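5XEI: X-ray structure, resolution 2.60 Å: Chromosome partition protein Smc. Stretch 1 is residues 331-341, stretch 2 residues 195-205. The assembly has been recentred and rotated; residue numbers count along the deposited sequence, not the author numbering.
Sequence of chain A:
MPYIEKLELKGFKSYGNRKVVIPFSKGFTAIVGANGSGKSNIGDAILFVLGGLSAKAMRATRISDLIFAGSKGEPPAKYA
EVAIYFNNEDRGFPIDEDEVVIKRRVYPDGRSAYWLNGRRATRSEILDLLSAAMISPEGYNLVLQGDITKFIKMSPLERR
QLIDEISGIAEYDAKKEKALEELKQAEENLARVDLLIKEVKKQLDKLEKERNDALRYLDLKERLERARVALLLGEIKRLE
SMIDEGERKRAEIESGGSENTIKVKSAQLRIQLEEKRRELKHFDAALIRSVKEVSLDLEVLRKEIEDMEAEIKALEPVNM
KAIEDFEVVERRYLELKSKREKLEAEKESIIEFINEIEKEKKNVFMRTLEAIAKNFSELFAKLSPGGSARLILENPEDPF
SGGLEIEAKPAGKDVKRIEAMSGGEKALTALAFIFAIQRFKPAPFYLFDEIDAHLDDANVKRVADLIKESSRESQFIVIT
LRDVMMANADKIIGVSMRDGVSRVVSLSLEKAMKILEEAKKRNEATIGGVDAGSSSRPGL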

# COMPACT_ATOMS: atom_id res chain seq x y z
N ARG A 331 12.53 -10.16 36.53
CA ARG A 331 12.40 -8.85 35.91
C ARG A 331 12.16 -8.97 34.42
O ARG A 331 11.28 -8.30 33.87
CB ARG A 331 13.64 -7.97 36.17
CG ARG A 331 13.95 -7.77 37.64
CD ARG A 331 15.02 -6.70 37.89
NE ARG A 331 16.06 -7.22 38.77
CZ ARG A 331 16.12 -6.99 40.08
NH1 ARG A 331 17.11 -7.51 40.80
NH2 ARG A 331 15.19 -6.25 40.69
N ARG A 332 12.89 -9.85 33.74
CA ARG A 332 12.65 -10.06 32.32
C ARG A 332 11.23 -10.58 32.09
O ARG A 332 10.54 -10.15 31.15
CB ARG A 332 13.69 -11.02 31.75
CG ARG A 332 13.71 -11.04 30.24
CD ARG A 332 14.63 -12.09 29.67
NE ARG A 332 14.38 -12.23 28.24
CZ ARG A 332 14.77 -13.28 27.50
NH1 ARG A 332 15.43 -14.30 28.06
NH2 ARG A 332 14.49 -13.31 26.21
N TYR A 333 10.77 -11.47 32.96
CA TYR A 333 9.41 -11.98 32.84
C TYR A 333 8.40 -10.85 32.94
O TYR A 333 7.61 -10.62 32.02
CB TYR A 333 9.16 -13.02 33.91
CG TYR A 333 7.86 -13.76 33.74
CD1 TYR A 333 7.64 -14.56 32.63
CD2 TYR A 333 6.87 -13.67 34.71
CE1 TYR A 333 6.45 -15.25 32.48
CE2 TYR A 333 5.69 -14.36 34.56
CZ TYR A 333 5.48 -15.15 33.45
OH TYR A 333 4.30 -15.82 33.31
N LEU A 334 8.43 -10.11 34.05
CA LEU A 334 7.46 -9.03 34.24
C LEU A 334 7.57 -7.98 33.15
O LEU A 334 6.59 -7.26 32.90
CB LEU A 334 7.62 -8.39 35.62
CG LEU A 334 6.80 -9.07 36.71
CD1 LEU A 334 6.93 -8.36 38.03
CD2 LEU A 334 5.33 -9.19 36.32
N GLU A 335 8.71 -7.88 32.48
CA GLU A 335 8.75 -6.84 31.47
C GLU A 335 8.20 -7.31 30.15
O GLU A 335 7.58 -6.53 29.43
CB GLU A 335 10.16 -6.33 31.30
CG GLU A 335 10.37 -5.16 32.18
CD GLU A 335 11.69 -4.51 31.92
OE1 GLU A 335 12.02 -4.28 30.73
OE2 GLU A 335 12.39 -4.26 32.93
N LEU A 336 8.43 -8.58 29.81
CA LEU A 336 7.76 -9.13 28.64
C LEU A 336 6.23 -9.07 28.78
O LEU A 336 5.53 -8.73 27.82
CB LEU A 336 8.23 -10.56 28.41
CG LEU A 336 9.67 -10.79 27.98
CD1 LEU A 336 9.94 -12.28 27.92
CD2 LEU A 336 9.93 -10.15 26.62
N LYS A 337 5.70 -9.37 29.98
CA LYS A 337 4.27 -9.20 30.20
C LYS A 337 3.87 -7.74 30.07
O LYS A 337 2.72 -7.43 29.75
CB LYS A 337 3.86 -9.71 31.59
CG LYS A 337 4.41 -11.06 31.94
CD LYS A 337 3.37 -12.17 31.83
CE LYS A 337 2.56 -12.34 33.10
NZ LYS A 337 1.82 -13.65 33.05
N SER A 338 4.80 -6.82 30.34
CA SER A 338 4.48 -5.42 30.16
C SER A 338 4.49 -5.06 28.70
O SER A 338 3.54 -4.46 28.19
CB SER A 338 5.46 -4.54 30.93
OG SER A 338 5.16 -3.18 30.66
N LYS A 339 5.55 -5.43 28.00
CA LYS A 339 5.66 -5.16 26.57
C LYS A 339 4.46 -5.74 25.80
O LYS A 339 3.81 -5.02 25.03
CB LYS A 339 6.98 -5.72 26.07
CG LYS A 339 7.20 -5.68 24.58
CD LYS A 339 8.41 -4.80 24.25
CE LYS A 339 9.02 -5.18 22.90
NZ LYS A 339 10.06 -4.22 22.42
N ARG A 340 4.15 -7.02 26.03
CA ARG A 340 3.01 -7.64 25.35
C ARG A 340 1.78 -6.74 25.39
O ARG A 340 1.23 -6.39 24.34
CB ARG A 340 2.69 -9.01 25.95
CG ARG A 340 1.35 -9.59 25.44
CD ARG A 340 1.23 -11.09 25.66
NE ARG A 340 1.00 -11.43 27.06
CZ ARG A 340 1.20 -12.64 27.58
NH1 ARG A 340 0.97 -12.86 28.88
NH2 ARG A 340 1.65 -13.63 26.81
N GLU A 341 1.36 -6.32 26.58
CA GLU A 341 0.13 -5.53 26.68
C GLU A 341 0.24 -4.23 25.90
O GLU A 341 -0.74 -3.79 25.29
CB GLU A 341 -0.24 -5.25 28.14
CG GLU A 341 -0.68 -6.52 28.90
CD GLU A 341 -1.53 -7.47 28.04
OE1 GLU A 341 -1.07 -8.61 27.76
OE2 GLU A 341 -2.67 -7.08 27.67
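Stretch 2 (195-205) LLIKEVKKQLD

Residues 195–205 form one helical segment lying nearly antiparallel to helix 331–341; the N-to-C directions differ by 154° and the axes approach to 9.6 Å. No hydrogen bond crosses the interface; the contact is made by side-chain packing, largely apolar. The register is set where Val200 CA lies 6.3 Å from Tyr333 CA and Ile197 CA the same 6.3 Å from Leu336 CA.

Ile197 is a knob among Tyr333, Leu336, Lys337 and Arg340. Its CA-to-CB bond points sideways, but chi1 m and chi2 t carry the chain nearer: Ile197 CG1 lies 3.5 Å from Leu336 CB, and Ile197 CD1 reaches over one face of the Arg340 guanidinium, 3.6 Å from Arg340 NH2. A flat, delocalised guanidinium accepts a methyl group there and leaves the polar atoms in its plane to polar partners: Arg340 NE makes a salt bridge with Glu341 OE1 at 3.6 Å, and Arg340 NH2 hydrogen-bonds elsewhere in the structure.

Tyr333 answers as a knob among Ile197, Val200, Lys201 and Leu204, a hole its long ring can fill. Its t rotamer brings the sideways-starting ring closer: Tyr333 CE1 lies 3.3 Å from Lys201 CB, Tyr333 CG 3.5 Å from Leu204 CD1, and Val200 CG1 sits at the ring edge, 3.7 Å from Tyr333 CD1. Lys201 offers CB to the ring while its end leads away.

Val200, compact and beta-branched, fits where the backbones are close; Val200 CG2 also covers one guanidinium face of the extended Arg332, 3.4 Å from Arg332 NH1. Leu336, m,t, points toward stretch 2, where its branched apolar end suits the contact, and sets Leu336 CD1 3.7 Å from Leu196 CB.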

# COMPACT_ATOMS: atom_id res chain seq x y z
N LEU A 195 6.57 -15.88 22.31
CA LEU A 195 7.51 -17.00 22.32
C LEU A 195 8.59 -16.78 23.38
O LEU A 195 9.06 -17.75 23.98
CB LEU A 195 8.11 -17.19 20.92
CG LEU A 195 7.31 -17.90 19.82
CD1 LEU A 195 8.10 -17.97 18.49
CD2 LEU A 195 6.93 -19.30 20.25
N LEU A 196 8.95 -15.52 23.64
CA LEU A 196 9.91 -15.23 24.70
C LEU A 196 9.31 -15.47 26.07
O LEU A 196 9.99 -15.98 26.97
CB LEU A 196 10.40 -13.80 24.58
CG LEU A 196 11.09 -13.57 23.24
CD1 LEU A 196 11.65 -12.18 23.17
CD2 LEU A 196 12.20 -14.56 22.99
N ILE A 197 8.05 -15.08 26.25
CA ILE A 197 7.38 -15.29 27.52
C ILE A 197 7.28 -16.77 27.83
O ILE A 197 7.42 -17.19 28.98
CB ILE A 197 6.00 -14.64 27.50
CG1 ILE A 197 6.15 -13.13 27.36
CG2 ILE A 197 5.18 -15.06 28.71
CD1 ILE A 197 4.89 -12.35 27.67
N LYS A 198 7.04 -17.59 26.81
CA LYS A 198 6.84 -19.00 27.09
C LYS A 198 8.14 -19.63 27.60
O LYS A 198 8.12 -20.35 28.61
CB LYS A 198 6.29 -19.71 25.85
CG LYS A 198 6.06 -21.21 26.05
CD LYS A 198 5.05 -21.80 25.07
CE LYS A 198 4.59 -23.19 25.54
NZ LYS A 198 3.25 -23.56 24.97
N GLU A 199 9.28 -19.34 26.96
CA GLU A 199 10.54 -19.92 27.43
C GLU A 199 10.96 -19.32 28.76
O GLU A 199 11.35 -20.04 29.69
CB GLU A 199 11.67 -19.72 26.41
CG GLU A 199 13.03 -20.16 27.02
CD GLU A 199 14.22 -20.24 26.04
OE1 GLU A 199 15.39 -20.15 26.51
OE2 GLU A 199 14.01 -20.40 24.82
N VAL A 200 10.92 -17.99 28.86
CA VAL A 200 11.33 -17.33 30.09
C VAL A 200 10.53 -17.86 31.27
O VAL A 200 11.09 -18.21 32.31
CB VAL A 200 11.19 -15.81 29.93
CG1 VAL A 200 11.08 -15.16 31.28
CG2 VAL A 200 12.39 -15.26 29.15
N LYS A 201 9.22 -17.97 31.10
CA LYS A 201 8.37 -18.50 32.15
C LYS A 201 8.80 -19.91 32.54
O LYS A 201 8.69 -20.31 33.70
CB LYS A 201 6.91 -18.46 31.68
CG LYS A 201 5.89 -19.16 32.55
CD LYS A 201 5.94 -18.70 33.98
CE LYS A 201 4.81 -19.33 34.75
NZ LYS A 201 5.36 -20.26 35.75
N LYS A 202 9.36 -20.66 31.59
CA LYS A 202 9.75 -22.02 31.92
C LYS A 202 11.12 -22.05 32.58
O LYS A 202 11.36 -22.78 33.55
CB LYS A 202 9.66 -22.87 30.65
CG LYS A 202 10.41 -24.15 30.65
CD LYS A 202 10.32 -24.78 29.26
CE LYS A 202 11.33 -25.90 29.04
NZ LYS A 202 11.01 -26.73 27.84
N GLN A 203 12.03 -21.20 32.09
CA GLN A 203 13.30 -20.98 32.76
C GLN A 203 13.10 -20.47 34.18
O GLN A 203 13.77 -20.93 35.12
CB GLN A 203 14.13 -20.01 31.94
CG GLN A 203 15.11 -19.23 32.74
CD GLN A 203 16.10 -18.50 31.86
OE1 GLN A 203 15.74 -17.95 30.80
NE2 GLN A 203 17.37 -18.50 32.27
N LEU A 204 12.17 -19.53 34.37
CA LEU A 204 11.95 -18.94 35.69
C LEU A 204 11.63 -20.02 36.71
O LEU A 204 12.01 -19.93 37.88
CB LEU A 204 10.81 -17.93 35.61
CG LEU A 204 10.69 -16.69 36.49
CD1 LEU A 204 9.49 -15.89 36.00
CD2 LEU A 204 10.56 -17.00 37.97
N ASP A 205 10.95 -21.08 36.27
CA ASP A 205 10.49 -22.08 37.22
C ASP A 205 11.53 -23.12 37.56
O ASP A 205 11.49 -23.68 38.65
CB ASP A 205 9.23 -22.74 36.68
CG ASP A 205 7.97 -22.06 37.19
OD1 ASP A 205 7.17 -21.52 36.37
OD2 ASP A 205 7.74 -22.12 38.43